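Local coordinates for protein sortase SrtE1 (PDB 5CUW) that acts as a class E sortase transpeptidase, cleaving Leu-Ala-x-Thr-Gly and Leu-Pro-x-Thr-Gly sorting signals to attach surface proteins to the cell wall, at residues V52-G57 with G87-A92; V69-E74 with T79-A84; P113-T118 with Y122-M127. All coordinates share one frame; numbering follows the deposited sequence.

Interaction 1. Residues V52-G57 with G87-A92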
ATOM      1  N   VAL A  52      -5.874   0.743  -9.321  1.00 22.12           N
ATOM      2  CA  VAL A  52      -6.745   1.476  -8.416  1.00 20.95           C
ATOM      3  C   VAL A  52      -6.107   2.788  -7.980  1.00 20.39           C
ATOM      4  O   VAL A  52      -4.910   2.844  -7.696  1.00 26.49           O
ATOM      5  CB  VAL A  52      -7.103   0.621  -7.188  1.00 23.58           C
ATOM      6  CG1 VAL A  52      -5.839   0.235  -6.376  1.00 21.11           C
ATOM      7  CG2 VAL A  52      -8.133   1.328  -6.314  1.00 24.40           C
ATOM      8  N   PRO A  53      -6.906   3.857  -7.944  1.00 22.60           N
ATOM      9  CA  PRO A  53      -6.316   5.157  -7.618  1.00 20.90           C
ATOM     10  C   PRO A  53      -5.966   5.247  -6.141  1.00 25.85           C
ATOM     11  O   PRO A  53      -6.638   4.629  -5.306  1.00 23.02           O
ATOM     12  CB  PRO A  53      -7.419   6.157  -7.994  1.00 21.61           C
ATOM     13  CG  PRO A  53      -8.425   5.352  -8.843  1.00 22.50           C
ATOM     14  CD  PRO A  53      -8.332   3.965  -8.297  1.00 21.92           C
ATOM     15  N   ILE A  54      -4.915   5.998  -5.833  1.00 24.08           N
ATOM     16  CA  ILE A  54      -4.552   6.325  -4.456  1.00 22.77           C
ATOM     17  C   ILE A  54      -4.971   7.754  -4.156  1.00 22.83           C
ATOM     18  O   ILE A  54      -4.699   8.657  -4.948  1.00 24.31           O
ATOM     19  CB  ILE A  54      -3.026   6.186  -4.198  1.00 24.24           C
ATOM     20  CG1 ILE A  54      -2.496   4.829  -4.671  1.00 23.68           C
ATOM     21  CG2 ILE A  54      -2.700   6.430  -2.711  1.00 18.36           C
ATOM     22  CD1 ILE A  54      -0.986   4.684  -4.488  1.00 21.73           C
ATOM     23  N   ALA A  55      -5.653   7.969  -3.037  1.00 24.49           N
ATOM     24  CA  ALA A  55      -6.036   9.319  -2.654  1.00 23.39           C
ATOM     25  C   ALA A  55      -5.420   9.660  -1.305  1.00 29.94           C
ATOM     26  O   ALA A  55      -4.977   8.782  -0.585  1.00 23.10           O
ATOM     27  CB  ALA A  55      -7.546   9.463  -2.607  1.00 30.09           C
ATOM     28  N   GLU A  56      -5.387  10.941  -0.962  1.00 30.00           N
ATOM     29  CA  GLU A  56      -4.796  11.358   0.302  1.00 25.64           C
ATOM     30  C   GLU A  56      -5.798  11.134   1.437  1.00 26.45           C
ATOM     31  O   GLU A  56      -6.943  11.568   1.347  1.00 31.32           O
ATOM     32  CB  GLU A  56      -4.370  12.835   0.232  1.00 25.27           C
ATOM     33  CG  GLU A  56      -3.623  13.342   1.469  1.00 33.03           C
ATOM     34  CD  GLU A  56      -2.216  12.764   1.605  1.00 44.28           C
ATOM     35  OE1 GLU A  56      -1.943  11.691   1.028  1.00 41.11           O
ATOM     36  OE2 GLU A  56      -1.371  13.383   2.292  1.00 53.29           O
ATOM     37  N   GLY A  57      -5.374  10.454   2.500  1.00 25.94           N
ATOM     38  CA  GLY A  57      -6.249  10.215   3.636  1.00 27.52           C
ATOM     39  C   GLY A  57      -6.987   8.895   3.535  1.00 31.37           C
ATOM     40  O   GLY A  57      -7.116   8.327   2.448  1.00 25.97           O
ATOM     41  N   GLY A  87      11.736   5.923   3.708  1.00 22.07           N
ATOM     42  CA  GLY A  87      10.425   6.063   4.301  1.00 21.20           C
ATOM     43  C   GLY A  87       9.546   4.850   4.074  1.00 18.80           C
ATOM     44  O   GLY A  87       9.934   3.897   3.402  1.00 24.87           O
ATOM     45  N   ASN A  88       8.360   4.891   4.661  1.00 25.96           N
ATOM     46  CA  ASN A  88       7.389   3.812   4.512  1.00 22.30           C
ATOM     47  C   ASN A  88       6.077   4.368   3.974  1.00 28.08           C
ATOM     48  O   ASN A  88       5.366   5.069   4.683  1.00 28.92           O
ATOM     49  CB  ASN A  88       7.172   3.110   5.848  1.00 18.01           C
ATOM     50  CG  ASN A  88       6.230   1.915   5.742  1.00 23.83           C
ATOM     51  OD1 ASN A  88       5.763   1.570   4.660  1.00 22.10           O
ATOM     52  ND2 ASN A  88       5.952   1.281   6.875  1.00 16.17           N
ATOM     53  N   PHE A  89       5.768   4.056   2.718  1.00 24.63           N
ATOM     54  CA  PHE A  89       4.557   4.572   2.055  1.00 21.97           C
ATOM     55  C   PHE A  89       3.386   3.678   2.463  1.00 20.79           C
ATOM     56  O   PHE A  89       3.286   2.562   2.003  1.00 19.51           O
ATOM     57  CB  PHE A  89       4.762   4.597   0.528  1.00 17.84           C
ATOM     58  CG  PHE A  89       3.608   5.204  -0.269  1.00 24.28           C
ATOM     59  CD1 PHE A  89       3.124   6.473   0.009  1.00 28.25           C
ATOM     60  CD2 PHE A  89       3.048   4.502  -1.333  1.00 28.44           C
ATOM     61  CE1 PHE A  89       2.081   7.028  -0.753  1.00 25.49           C
ATOM     62  CE2 PHE A  89       2.007   5.046  -2.101  1.00 23.76           C
ATOM     63  CZ  PHE A  89       1.524   6.304  -1.807  1.00 27.76           C
ATOM     64  N   GLY A  90       2.523   4.168   3.350  1.00 22.21           N
ATOM     65  CA  GLY A  90       1.457   3.345   3.913  1.00 17.40           C
ATOM     66  C   GLY A  90       0.102   3.540   3.246  1.00 25.42           C
ATOM     67  O   GLY A  90      -0.329   4.673   3.018  1.00 23.26           O
ATOM     68  N   LEU A  91      -0.567   2.428   2.940  1.00 23.45           N
ATOM     69  CA  LEU A  91      -1.836   2.453   2.201  1.00 18.62           C
ATOM     70  C   LEU A  91      -2.874   1.506   2.795  1.00 29.84           C
ATOM     71  O   LEU A  91      -2.538   0.409   3.250  1.00 27.86           O
ATOM     72  CB  LEU A  91      -1.608   2.077   0.742  1.00 24.10           C
ATOM     73  CG  LEU A  91      -0.606   2.916  -0.042  1.00 26.95           C
ATOM     74  CD1 LEU A  91      -0.298   2.187  -1.311  1.00 24.65           C
ATOM     75  CD2 LEU A  91      -1.175   4.300  -0.341  1.00 24.70           C
ATOM     76  N   ALA A  92      -4.133   1.927   2.766  1.00 16.86           N
ATOM     77  CA  ALA A  92      -5.242   1.110   3.249  1.00 26.81           C
ATOM     78  C   ALA A  92      -6.269   0.934   2.140  1.00 26.63           C
ATOM     79  O   ALA A  92      -6.553   1.874   1.391  1.00 24.41           O
ATOM     80  CB  ALA A  92      -5.886   1.736   4.474  1.00 19.37           C
TER

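Interaction 2. Residues V69-E74 with T79-A84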
ATOM      1  N   VAL A  69      -7.776   3.408  -2.841  1.00 22.28           N
ATOM      2  CA  VAL A  69      -6.997   3.092  -1.664  1.00 18.63           C
ATOM      3  C   VAL A  69      -6.461   4.402  -1.111  1.00 18.42           C
ATOM      4  O   VAL A  69      -6.285   5.370  -1.855  1.00 25.17           O
ATOM      5  CB  VAL A  69      -5.841   2.103  -1.918  1.00 25.91           C
ATOM      6  CG1 VAL A  69      -6.369   0.796  -2.486  1.00 19.97           C
ATOM      7  CG2 VAL A  69      -4.766   2.700  -2.806  1.00 26.82           C
ATOM      8  N   GLY A  70      -6.238   4.420   0.199  1.00 18.69           N
ATOM      9  CA  GLY A  70      -5.922   5.642   0.911  1.00 21.34           C
ATOM     10  C   GLY A  70      -4.530   5.661   1.488  1.00 18.30           C
ATOM     11  O   GLY A  70      -4.068   4.682   2.093  1.00 23.06           O
ATOM     12  N   HIS A  71      -3.861   6.791   1.292  1.00 22.96           N
ATOM     13  CA  HIS A  71      -2.563   7.058   1.899  1.00 22.29           C
ATOM     14  C   HIS A  71      -2.737   7.608   3.316  1.00 23.96           C
ATOM     15  O   HIS A  71      -3.374   8.642   3.510  1.00 26.45           O
ATOM     16  CB  HIS A  71      -1.776   8.044   1.025  1.00 24.16           C
ATOM     17  CG  HIS A  71      -0.477   8.494   1.625  1.00 30.12           C
ATOM     18  ND1 HIS A  71      -0.118   9.825   1.703  1.00 29.69           N
ATOM     19  CD2 HIS A  71       0.546   7.795   2.173  1.00 31.25           C
ATOM     20  CE1 HIS A  71       1.075   9.923   2.265  1.00 32.09           C
ATOM     21  NE2 HIS A  71       1.498   8.707   2.566  1.00 30.20           N
ATOM     22  N   TYR A  72      -2.170   6.925   4.306  1.00 22.63           N
ATOM     23  CA  TYR A  72      -2.296   7.390   5.692  1.00 23.06           C
ATOM     24  C   TYR A  72      -1.703   8.792   5.784  1.00 23.57           C
ATOM     25  O   TYR A  72      -0.526   8.980   5.481  1.00 26.06           O
ATOM     26  CB  TYR A  72      -1.597   6.442   6.667  1.00 24.16           C
ATOM     27  CG  TYR A  72      -2.340   5.142   6.933  1.00 22.69           C
ATOM     28  CD1 TYR A  72      -2.124   4.022   6.147  1.00 25.83           C
ATOM     29  CD2 TYR A  72      -3.242   5.041   7.985  1.00 19.51           C
ATOM     30  CE1 TYR A  72      -2.778   2.825   6.405  1.00 23.46           C
ATOM     31  CE2 TYR A  72      -3.908   3.852   8.241  1.00 29.52           C
ATOM     32  CZ  TYR A  72      -3.671   2.752   7.445  1.00 24.23           C
ATOM     33  OH  TYR A  72      -4.323   1.574   7.694  1.00 27.34           O
ATOM     34  N   ALA A  73      -2.516   9.769   6.167  1.00 28.01           N
ATOM     35  CA  ALA A  73      -2.073  11.162   6.096  1.00 36.03           C
ATOM     36  C   ALA A  73      -2.496  12.055   7.256  1.00 40.22           C
ATOM     37  O   ALA A  73      -2.142  13.235   7.267  1.00 48.21           O
ATOM     38  CB  ALA A  73      -2.551  11.784   4.787  1.00 29.93           C
ATOM     39  N   GLU A  74      -3.230  11.528   8.231  1.00 32.44           N
ATOM     40  CA  GLU A  74      -3.677  12.374   9.343  1.00 46.19           C
ATOM     41  C   GLU A  74      -3.490  11.749  10.728  1.00 52.20           C
ATOM     42  O   GLU A  74      -3.196  10.563  10.853  1.00 56.21           O
ATOM     43  CB  GLU A  74      -5.147  12.751   9.151  1.00 47.20           C
ATOM     44  N   THR A  79       2.516   9.078   6.581  1.00 23.04           N
ATOM     45  CA  THR A  79       3.723   8.372   6.194  1.00 22.99           C
ATOM     46  C   THR A  79       4.443   9.102   5.061  1.00 25.08           C
ATOM     47  O   THR A  79       3.894  10.023   4.441  1.00 25.36           O
ATOM     48  CB  THR A  79       3.417   6.929   5.741  1.00 27.33           C
ATOM     49  OG1 THR A  79       2.679   6.962   4.522  1.00 30.48           O
ATOM     50  CG2 THR A  79       2.621   6.158   6.813  1.00 20.70           C
ATOM     51  N   ALA A  80       5.667   8.665   4.782  1.00 25.67           N
ATOM     52  CA  ALA A  80       6.464   9.217   3.690  1.00 23.51           C
ATOM     53  C   ALA A  80       5.820   8.968   2.326  1.00 28.29           C
ATOM     54  O   ALA A  80       5.011   8.047   2.176  1.00 29.79           O
ATOM     55  CB  ALA A  80       7.865   8.617   3.723  1.00 21.76           C
ATOM     56  N   MET A  81       6.181   9.791   1.340  1.00 26.82           N
ATOM     57  CA  MET A  81       5.791   9.549  -0.050  1.00 26.66           C
ATOM     58  C   MET A  81       6.861   8.693  -0.712  1.00 24.69           C
ATOM     59  O   MET A  81       7.972   8.593  -0.191  1.00 24.68           O
ATOM     60  CB  MET A  81       5.610  10.866  -0.810  1.00 30.42           C
ATOM     61  CG  MET A  81       4.392  11.677  -0.368  1.00 32.11           C
ATOM     62  SD  MET A  81       2.831  10.985  -0.966  1.00 38.06           S
ATOM     63  CE  MET A  81       2.949  11.394  -2.706  1.00 45.89           C
ATOM     64  N   PRO A  82       6.544   8.079  -1.863  1.00 20.72           N
ATOM     65  CA  PRO A  82       7.536   7.181  -2.462  1.00 21.11           C
ATOM     66  C   PRO A  82       8.755   7.928  -2.998  1.00 22.62           C
ATOM     67  O   PRO A  82       9.818   7.315  -3.140  1.00 23.95           O
ATOM     68  CB  PRO A  82       6.761   6.496  -3.599  1.00 27.85           C
ATOM     69  CG  PRO A  82       5.307   6.725  -3.270  1.00 28.89           C
ATOM     70  CD  PRO A  82       5.272   8.066  -2.606  1.00 24.37           C
ATOM     71  N   ASP A  83       8.629   9.222  -3.285  1.00 23.15           N
ATOM     72  CA  ASP A  83       9.777   9.941  -3.834  1.00 27.67           C
ATOM     73  C   ASP A  83      10.852  10.228  -2.767  1.00 30.92           C
ATOM     74  O   ASP A  83      11.987  10.552  -3.108  1.00 31.16           O
ATOM     75  CB  ASP A  83       9.332  11.244  -4.518  1.00 33.55           C
ATOM     76  CG  ASP A  83       8.634  12.192  -3.579  1.00 45.38           C
ATOM     77  OD1 ASP A  83       7.563  11.832  -3.053  1.00 56.20           O
ATOM     78  OD2 ASP A  83       9.145  13.314  -3.386  1.00 55.62           O
ATOM     79  N   ALA A  84      10.511  10.075  -1.489  1.00 29.11           N
ATOM     80  CA  ALA A  84      11.503  10.235  -0.417  1.00 27.98           C
ATOM     81  C   ALA A  84      12.548   9.126  -0.463  1.00 34.64           C
ATOM     82  O   ALA A  84      12.207   7.951  -0.627  1.00 29.12           O
ATOM     83  CB  ALA A  84      10.828  10.250   0.933  1.00 24.72           C
TER

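Interaction 3. Residues P113-T118 with Y122-M127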
ATOM      1  N   PRO A 113       5.665  -7.941  -7.957  1.00 33.59           N
ATOM      2  CA  PRO A 113       5.714  -6.474  -8.070  1.00 25.53           C
ATOM      3  C   PRO A 113       4.438  -5.744  -7.664  1.00 27.95           C
ATOM      4  O   PRO A 113       3.316  -6.214  -7.891  1.00 28.10           O
ATOM      5  CB  PRO A 113       5.993  -6.253  -9.555  1.00 27.51           C
ATOM      6  CG  PRO A 113       5.474  -7.490 -10.225  1.00 32.20           C
ATOM      7  CD  PRO A 113       5.751  -8.609  -9.263  1.00 33.86           C
ATOM      8  N   ILE A 114       4.644  -4.576  -7.063  1.00 23.78           N
ATOM      9  CA  ILE A 114       3.595  -3.643  -6.688  1.00 25.40           C
ATOM     10  C   ILE A 114       4.042  -2.293  -7.209  1.00 30.52           C
ATOM     11  O   ILE A 114       5.096  -1.800  -6.812  1.00 26.99           O
ATOM     12  CB  ILE A 114       3.393  -3.590  -5.158  1.00 22.92           C
ATOM     13  CG1 ILE A 114       2.951  -4.956  -4.632  1.00 26.63           C
ATOM     14  CG2 ILE A 114       2.404  -2.507  -4.773  1.00 28.82           C
ATOM     15  CD1 ILE A 114       3.551  -5.300  -3.272  1.00 26.57           C
ATOM     16  N   VAL A 115       3.273  -1.696  -8.113  1.00 25.64           N
ATOM     17  CA  VAL A 115       3.750  -0.491  -8.778  1.00 19.85           C
ATOM     18  C   VAL A 115       2.911   0.744  -8.455  1.00 26.05           C
ATOM     19  O   VAL A 115       1.690   0.758  -8.643  1.00 26.37           O
ATOM     20  CB  VAL A 115       3.782  -0.685 -10.310  1.00 28.68           C
ATOM     21  CG1 VAL A 115       4.277   0.588 -11.004  1.00 29.78           C
ATOM     22  CG2 VAL A 115       4.654  -1.895 -10.682  1.00 26.05           C
ATOM     23  N   VAL A 116       3.585   1.800  -8.010  1.00 24.02           N
ATOM     24  CA  VAL A 116       2.934   3.089  -7.814  1.00 25.76           C
ATOM     25  C   VAL A 116       3.272   4.012  -8.970  1.00 23.97           C
ATOM     26  O   VAL A 116       4.435   4.364  -9.164  1.00 27.56           O
ATOM     27  CB  VAL A 116       3.363   3.771  -6.497  1.00 21.05           C
ATOM     28  CG1 VAL A 116       2.713   5.138  -6.393  1.00 22.17           C
ATOM     29  CG2 VAL A 116       3.000   2.905  -5.282  1.00 25.52           C
ATOM     30  N   GLU A 117       2.254   4.404  -9.730  1.00 23.89           N
ATOM     31  CA  GLU A 117       2.429   5.317 -10.853  1.00 25.69           C
ATOM     32  C   GLU A 117       2.003   6.738 -10.491  1.00 27.89           C
ATOM     33  O   GLU A 117       0.848   6.979 -10.127  1.00 31.10           O
ATOM     34  CB  GLU A 117       1.623   4.834 -12.060  1.00 24.22           C
ATOM     35  CG  GLU A 117       1.558   5.843 -13.200  1.00 24.36           C
ATOM     36  CD  GLU A 117       0.734   5.361 -14.387  1.00 38.01           C
ATOM     37  OE1 GLU A 117      -0.027   4.375 -14.245  1.00 37.89           O
ATOM     38  OE2 GLU A 117       0.853   5.972 -15.469  1.00 40.87           O
ATOM     39  N   THR A 118       2.934   7.679 -10.594  1.00 29.35           N
ATOM     40  CA  THR A 118       2.625   9.084 -10.348  1.00 33.38           C
ATOM     41  C   THR A 118       2.701   9.849 -11.660  1.00 39.12           C
ATOM     42  O   THR A 118       2.940   9.252 -12.710  1.00 30.52           O
ATOM     43  CB  THR A 118       3.585   9.707  -9.330  1.00 28.25           C
ATOM     44  OG1 THR A 118       4.896   9.799  -9.895  1.00 27.27           O
ATOM     45  CG2 THR A 118       3.643   8.865  -8.077  1.00 30.31           C
ATOM     46  N   TYR A 122       7.393   6.032 -12.168  1.00 29.30           N
ATOM     47  CA  TYR A 122       6.931   4.724 -11.726  1.00 24.16           C
ATOM     48  C   TYR A 122       7.801   4.257 -10.554  1.00 26.43           C
ATOM     49  O   TYR A 122       9.027   4.239 -10.653  1.00 31.97           O
ATOM     50  CB  TYR A 122       7.009   3.697 -12.851  1.00 23.66           C
ATOM     51  CG  TYR A 122       6.125   3.973 -14.038  1.00 25.65           C
ATOM     52  CD1 TYR A 122       4.793   3.575 -14.042  1.00 28.55           C
ATOM     53  CD2 TYR A 122       6.627   4.609 -15.171  1.00 29.00           C
ATOM     54  CE1 TYR A 122       3.971   3.817 -15.149  1.00 28.95           C
ATOM     55  CE2 TYR A 122       5.818   4.856 -16.275  1.00 34.50           C
ATOM     56  CZ  TYR A 122       4.494   4.454 -16.254  1.00 32.06           C
ATOM     57  OH  TYR A 122       3.689   4.688 -17.338  1.00 42.85           O
ATOM     58  N   PHE A 123       7.169   3.871  -9.455  1.00 23.89           N
ATOM     59  CA  PHE A 123       7.880   3.294  -8.325  1.00 19.89           C
ATOM     60  C   PHE A 123       7.572   1.808  -8.235  1.00 22.42           C
ATOM     61  O   PHE A 123       6.438   1.423  -7.943  1.00 24.13           O
ATOM     62  CB  PHE A 123       7.487   4.004  -7.031  1.00 20.62           C
ATOM     63  CG  PHE A 123       7.873   5.454  -7.007  1.00 23.93           C
ATOM     64  CD1 PHE A 123       9.168   5.838  -6.669  1.00 22.75           C
ATOM     65  CD2 PHE A 123       6.945   6.435  -7.320  1.00 24.52           C
ATOM     66  CE1 PHE A 123       9.518   7.192  -6.650  1.00 22.35           C
ATOM     67  CE2 PHE A 123       7.291   7.766  -7.307  1.00 29.53           C
ATOM     68  CZ  PHE A 123       8.578   8.145  -6.975  1.00 22.11           C
ATOM     69  N   VAL A 124       8.566   0.973  -8.505  1.00 25.62           N
ATOM     70  CA  VAL A 124       8.350  -0.473  -8.469  1.00 25.00           C
ATOM     71  C   VAL A 124       8.813  -1.068  -7.150  1.00 25.31           C
ATOM     72  O   VAL A 124       9.998  -1.025  -6.836  1.00 26.01           O
ATOM     73  CB  VAL A 124       9.084  -1.189  -9.622  1.00 25.80           C
ATOM     74  CG1 VAL A 124       8.879  -2.709  -9.520  1.00 28.42           C
ATOM     75  CG2 VAL A 124       8.593  -0.665 -10.967  1.00 28.34           C
ATOM     76  N   TYR A 125       7.874  -1.622  -6.390  1.00 22.28           N
ATOM     77  CA  TYR A 125       8.184  -2.370  -5.192  1.00 20.89           C
ATOM     78  C   TYR A 125       8.017  -3.858  -5.434  1.00 27.63           C
ATOM     79  O   TYR A 125       7.256  -4.275  -6.314  1.00 28.94           O
ATOM     80  CB  TYR A 125       7.280  -1.959  -4.030  1.00 17.37           C
ATOM     81  CG  TYR A 125       7.324  -0.497  -3.643  1.00 20.25           C
ATOM     82  CD1 TYR A 125       6.549   0.434  -4.316  1.00 26.36           C
ATOM     83  CD2 TYR A 125       8.086  -0.057  -2.567  1.00 19.17           C
ATOM     84  CE1 TYR A 125       6.554   1.785  -3.956  1.00 24.48           C
ATOM     85  CE2 TYR A 125       8.098   1.311  -2.194  1.00 16.85           C
ATOM     86  CZ  TYR A 125       7.330   2.215  -2.890  1.00 23.45           C
ATOM     87  OH  TYR A 125       7.340   3.560  -2.518  1.00 21.24           O
ATOM     88  N   LYS A 126       8.711  -4.662  -4.640  1.00 23.43           N
ATOM     89  CA  LYS A 126       8.453  -6.104  -4.631  1.00 22.83           C
ATOM     90  C   LYS A 126       8.061  -6.570  -3.231  1.00 28.36           C
ATOM     91  O   LYS A 126       8.624  -6.114  -2.228  1.00 21.91           O
ATOM     92  CB  LYS A 126       9.672  -6.861  -5.151  1.00 32.42           C
ATOM     93  CG  LYS A 126       9.810  -6.701  -6.666  1.00 39.56           C
ATOM     94  CD  LYS A 126      10.866  -7.602  -7.276  1.00 49.43           C
ATOM     95  CE  LYS A 126      11.001  -7.318  -8.768  1.00 55.77           C
ATOM     96  NZ  LYS A 126      12.256  -7.890  -9.328  1.00 62.94           N
ATOM     97  N   MET A 127       7.070  -7.455  -3.175  1.00 27.63           N
ATOM     98  CA  MET A 127       6.563  -7.992  -1.920  1.00 24.18           C
ATOM     99  C   MET A 127       7.697  -8.643  -1.153  1.00 21.96           C
ATOM    100  O   MET A 127       8.520  -9.352  -1.733  1.00 28.85           O
ATOM    101  CB  MET A 127       5.427  -8.996  -2.185  1.00 30.15           C
ATOM    102  CG  MET A 127       4.739  -9.557  -0.940  1.00 29.17           C
ATOM    103  SD  MET A 127       5.479 -11.074  -0.258  1.00 34.19           S
ATOM    104  CE  MET A 127       4.471 -11.306   1.202  1.00 37.78           C
TER

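Interaction 1. Residues V52-G57 with G87-A92
Ile-54 reaches out from its strand to meet two residues of the other, Leu-91 with its CG2 branch and Phe-89 with the end of its CD1 branch. The tighter of these touches is that of Ile-54 CG2 on Leu-91 CD2, 3.5 Å apart, where the two side chains run at about a right angle so that one methyl of each is brought to the other. Ile-54 CD1 comes in at the edge of the Phe-89 ring, close to its plane, and lies 3.8 Å from CE2 of that ring. Phe-89 starts on a heading not aimed at Ile-54, but with CG anti to the backbone N (chi1 -176°) the ring swings round to it. The fork of the isoleucine thus serves two neighbours at once, while the flat phenylalanine offers a rim to a methyl; Leu-91 CD1 adds a lighter touch at 4.1 Å from Ile-54 CD1. No hydrogen bond joins the two segments, because strands 50-56 and 87-92 are not adjacent in the sheet: strand 69-71 runs between them, and the CA atoms of Ile-54 and Leu-91 stay 8.2 Å apart. This is interior packing of the sortase beta barrel, made by side chains bridging over an intervening strand. Phe-40 and Leu-43 of strand 39-45 close on Ile-54, and Ile-158 of strand 156-164 backs both Phe-89 and Leu-91. Beyond this greasy cluster the segments part company. On the solvent side the partly exposed Glu-56 turns its carboxylate elsewhere, and even its nearest atom, OE1, stays 6.4 Å from Phe-89 CE1.

Interaction 2. Residues V69-E74 with T79-A84
The loop leading from strand 69-71 to strand 87-92 begins at Tyr-72, the inferred substrate-recognition residue, and folds back so that Thr-79 meets both His-71 and Tyr-72. The backbone part is one hydrogen bond, Thr-79 N to Tyr-72 O at 3.2 Å, fairly straight at 157° but with the donor tilted out of the carbonyl plane. The polar centre is the imidazole of His-71, carried toward the loop with CG trans to the backbone nitrogen (chi1 174°). Its NE2 and Thr-79 OG1 share a hydrogen bond of 2.9 Å, the hydroxyl sitting at the ring edge near its plane; a weak, bent second bond of 3.3 Å runs from His-71 NE2 to Thr-79 O. Threonine suits the place because OG1 also accepts from Gly-90 N, while Thr-79 CG2 faces Tyr-72 CB at 4.2 Å. Histidine suits its own because ND1, on the other side of the ring, bonds to Glu-56, whose carboxylate would probably favour a protonated imidazole. Met-81, its chain bent at two torsions, brings SD obliquely to the ring, 3.8 Å from His-71 CE1. A leucine in place of His-71 has no ring nitrogens, which would probably leave Glu-56 OE1 and Thr-79 OG1 without these mates and the loop tied to the strand end mainly by Thr-79 N to Tyr-72 O. Further on, a type I turn from Met-81 to Ala-84 is closed by Ala-84 N on Met-81 O. Around this, Phe-89 of strand 87-92 meets the His-71 ring, the planes about 35° apart, and touches Met-81 and Pro-82; Pro-82 also packs on Phe-123 and Tyr-125 of strand 121-134, and its carbonyl accepts from Arg-156 at the start of strand 156-164.

Interaction 3. Residues P113-T118 with Y122-M127
Tyr-122, Ile-114 and Phe-123 bury the most surface in this antiparallel beta hairpin, which pairs strand 113-117 with the beginning of strand 121-134 in the sortase barrel. CG of Tyr-122 stands anti to its carbonyl carbon (chi1 -64°), which lays the ring alongside Glu-117, both side chains heading the same way, with Tyr-122 CE1 3.7 Å from Glu-117 CG. Carboxylate and ring planes are turned 33° apart, and a glutamate fits here because its methylene groups line the ring while OE2 forms a salt bridge with Arg-185 and OE1 a hydrogen bond with His-44. Ile-114 forms a hydrogen-bonded pair with Tyr-125: Ile-114 N gives to Tyr-125 O at 2.7 Å, nearly straight at 166°, and Tyr-125 N returns a bond to Ile-114 O at 2.8 Å. The same Ile-114 O lies at the edge of the Tyr-125 ring, in its plane, while Ile-114 CD1 extends to within 4.3 Å of Met-127 CB. Phe-123 makes the other hydrogen-bonded pair, with Val-116: Phe-123 N to Val-116 O measures 2.8 Å, and Val-116 N gives to Phe-123 O at 2.9 Å. The phenylalanine ring receives the methyl of Thr-118 at the edge, CG2 being 3.9 Å from Phe-123 CE2. Pro-113, with no N-H to give, suits a non-hydrogen-bonded pair. The chemistry is therefore divided: four short backbone bonds fix the register, the face of Ile-114, Val-116, Phe-123 and Tyr-125 turns to the barrel's core, and the other mixes Val-115, Val-124 and the Tyr-122 ring with the charged ends of Glu-117 and the exposed Lys-126.

Overall arrangement
Interaction 2 is nested in the chain inside the loop that interaction 1 closes, and their centres are only about 5 Å apart. They are stitched together by Ala-92 O and Gly-70 N at 2.8 Å. Interaction 3 follows later in the chain, its centre about 12 Å from that of interaction 1, which it meets where Val-116 CG2 lies 4.0 Å from Phe-89 CE2. From interaction 2 its centre is about 14 Å away, yet Pro-82 O lies 3.5 Å from Phe-123 CE1. Interaction 2 lies nearest the inferred active site: the side chain of Tyr-72 is about 6 Å from that of Arg-172 and about 9 Å from that of Cys-163. Interaction 3 is remote from it.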